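Local structure of phosphate-binding protein PstS 2 (4H1X) at residues Arg104-Ile108 with Ser165-Met170. The protein probably serves as the solute-binding component of the PstSACB ABC transporter complex, which is involved in phosphate import. Numbering follows the deposited sequence.
Sequences RPFNI and SVSSLM
Phe106 fills the middle of this contact, its ring set against Ser165, Val166 and Leu169 in the N-terminal part of helix 164-180, while Arg104 and Ile108 reach that helix on either side of Phe106 along strand 103-110. The CG2 methyl of Val166 sits over one face of the ring in a CH-pi contact, 4.1 Å from the centroid and 3.8 Å from Phe106 CG. At the ring edge Phe106 CD2 meets Leu169 CD2 at 4.1 Å, and the carbonyl oxygen Ser165 O approaches Phe106 CE2 obliquely at 3.3 Å. At one end of the contact, the bent side chain of selenomethionine Met170 brings its CE methyl to within 3.6 Å of Ile108 CG2. Phe121 and Ile122 of helix 116-126 and Met209 of strand 207-210 also pack against this end.

Toward the bound citrate the packing gives way to polar contacts. With CG between the backbone N and the carbonyl carbon (chi1 55°) and the chain extended from CG to NE, Arg104 carries its guanidinium past Phe106, whose CE1 lies 3.6 Å above the guanidinium plane near its rim. Arg104 NH1 donates to Ser165 OG over 3.0 Å, a bent bond (139° at the hydrogen) with the hydroxyl 21° out of the guanidinium plane. A salt bridge from Arg104 NE to Asp230 further fixes this group. Ser165, only partly buried, also forms a weak hydrogen bond to the citrate, probably from the crystallisation liquor. Apolar contacts through Phe106 and Ile108 thus join strand to helix, whereas at the polar end Arg104, backed by Asp230, probably holds the serine hydroxyl in place; the citrate there is consistent with the anion pocket of a periplasmic binding protein.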
loop_
_atom_site.group_PDB
_atom_site.type_symbol
_atom_site.label_atom_id
_atom_site.label_comp_id
_atom_site.label_asym_id
_atom_site.label_seq_id
_atom_site.Cartn_x
_atom_site.Cartn_y
_atom_site.Cartn_z
ATOM N N ARG A 104 -0.441 5.582 1.393
ATOM C CA ARG A 104 -0.238 5.693 -0.034
ATOM C C ARG A 104 -1.497 5.242 -0.743
ATOM O O ARG A 104 -2.215 4.359 -0.242
ATOM C CB ARG A 104 0.974 4.858 -0.496
ATOM C CG ARG A 104 0.871 3.394 -0.074
ATOM C CD ARG A 104 1.900 2.519 -0.722
ATOM N NE ARG A 104 1.804 1.157 -0.206
ATOM C CZ ARG A 104 2.450 0.120 -0.714
ATOM N NH1 ARG A 104 3.248 0.276 -1.764
ATOM N NH2 ARG A 104 2.283 -1.088 -0.200
ATOM N N PRO A 105 -1.751 5.796 -1.937
ATOM C CA PRO A 105 -2.920 5.341 -2.691
ATOM C C PRO A 105 -2.607 4.090 -3.496
ATOM O O PRO A 105 -1.449 3.883 -3.917
ATOM C CB PRO A 105 -3.197 6.522 -3.627
ATOM C CG PRO A 105 -1.817 7.102 -3.911
ATOM C CD PRO A 105 -1.008 6.866 -2.651
ATOM N N PHE A 106 -3.640 3.267 -3.732
ATOM C CA PHE A 106 -3.580 2.189 -4.702
ATOM C C PHE A 106 -4.379 2.687 -5.888
ATOM O O PHE A 106 -5.619 2.754 -5.828
ATOM C CB PHE A 106 -4.115 0.863 -4.176
ATOM C CG PHE A 106 -3.243 0.077 -3.223
ATOM C CD1 PHE A 106 -2.012 0.580 -2.797
ATOM C CD2 PHE A 106 -3.612 -1.204 -2.819
ATOM C CE1 PHE A 106 -1.176 -0.181 -1.964
ATOM C CE2 PHE A 106 -2.776 -1.960 -1.982
ATOM C CZ PHE A 106 -1.578 -1.429 -1.539
ATOM N N ASN A 107 -3.658 3.206 -6.883
ATOM C CA ASN A 107 -4.262 3.737 -8.088
ATOM C C ASN A 107 -4.332 2.701 -9.191
ATOM O O ASN A 107 -3.404 1.906 -9.376
ATOM C CB ASN A 107 -3.435 4.928 -8.608
ATOM C CG ASN A 107 -3.620 6.175 -7.791
ATOM O OD1 ASN A 107 -4.734 6.534 -7.414
ATOM N ND2 ASN A 107 -2.539 6.852 -7.492
ATOM N N ILE A 108 -5.403 2.788 -9.957
ATOM C CA ILE A 108 -5.585 2.117 -11.240
ATOM C C ILE A 108 -5.518 3.245 -12.283
ATOM O O ILE A 108 -5.916 4.394 -11.995
ATOM C CB ILE A 108 -6.871 1.268 -11.351
ATOM C CG1 ILE A 108 -8.150 2.130 -11.117
ATOM C CG2 ILE A 108 -6.782 0.052 -10.430
ATOM C CD1 ILE A 108 -9.424 1.506 -11.497
ATOM N N SER A 165 2.385 -4.243 -5.011
ATOM C CA SER A 165 1.600 -3.917 -3.813
ATOM C C SER A 165 0.094 -3.968 -4.063
ATOM O O SER A 165 -0.672 -4.263 -3.139
ATOM C CB SER A 165 1.963 -2.528 -3.290
ATOM O OG SER A 165 3.311 -2.516 -2.842
ATOM N N VAL A 166 -0.334 -3.666 -5.298
ATOM C CA VAL A 166 -1.770 -3.651 -5.611
ATOM C C VAL A 166 -2.260 -5.020 -6.101
ATOM O O VAL A 166 -3.473 -5.248 -6.119
ATOM C CB VAL A 166 -2.071 -2.556 -6.671
ATOM C CG1 VAL A 166 -3.588 -2.340 -6.847
ATOM C CG2 VAL A 166 -1.374 -1.244 -6.318
ATOM N N SER A 167 -1.333 -5.919 -6.487
ATOM C CA SER A 167 -1.651 -7.233 -7.070
ATOM C C SER A 167 -2.618 -8.084 -6.252
ATOM O O SER A 167 -3.569 -8.621 -6.825
ATOM C CB SER A 167 -0.377 -8.026 -7.323
ATOM O OG SER A 167 0.419 -7.338 -8.270
ATOM N N SER A 168 -2.373 -8.238 -4.928
ATOM C CA SER A 168 -3.228 -9.082 -4.090
ATOM C C SER A 168 -4.663 -8.574 -4.099
ATOM O O SER A 168 -5.571 -9.369 -4.331
ATOM C CB SER A 168 -2.703 -9.182 -2.660
ATOM O OG SER A 168 -3.510 -10.116 -1.965
ATOM N N LEU A 169 -4.848 -7.255 -3.906
ATOM C CA LEU A 169 -6.170 -6.644 -3.905
ATOM C C LEU A 169 -6.840 -6.780 -5.284
ATOM O O LEU A 169 -8.040 -7.085 -5.353
ATOM C CB LEU A 169 -6.103 -5.173 -3.486
ATOM C CG LEU A 169 -7.470 -4.443 -3.511
ATOM C CD1 LEU A 169 -8.506 -5.127 -2.578
ATOM C CD2 LEU A 169 -7.311 -2.979 -3.165
HETATM N N MSE A 170 -6.070 -6.571 -6.370
HETATM C CA MSE A 170 -6.586 -6.716 -7.732
HETATM C C MSE A 170 -7.092 -8.144 -7.945
HETATM O O MSE A 170 -8.155 -8.321 -8.539
HETATM C CB MSE A 170 -5.494 -6.354 -8.749
HETATM C CG MSE A 170 -6.000 -6.288 -10.158
HETATM SE SE MSE A 170 -7.598 -5.099 -10.301
HETATM C CE MSE A 170 -6.962 -3.522 -9.745
#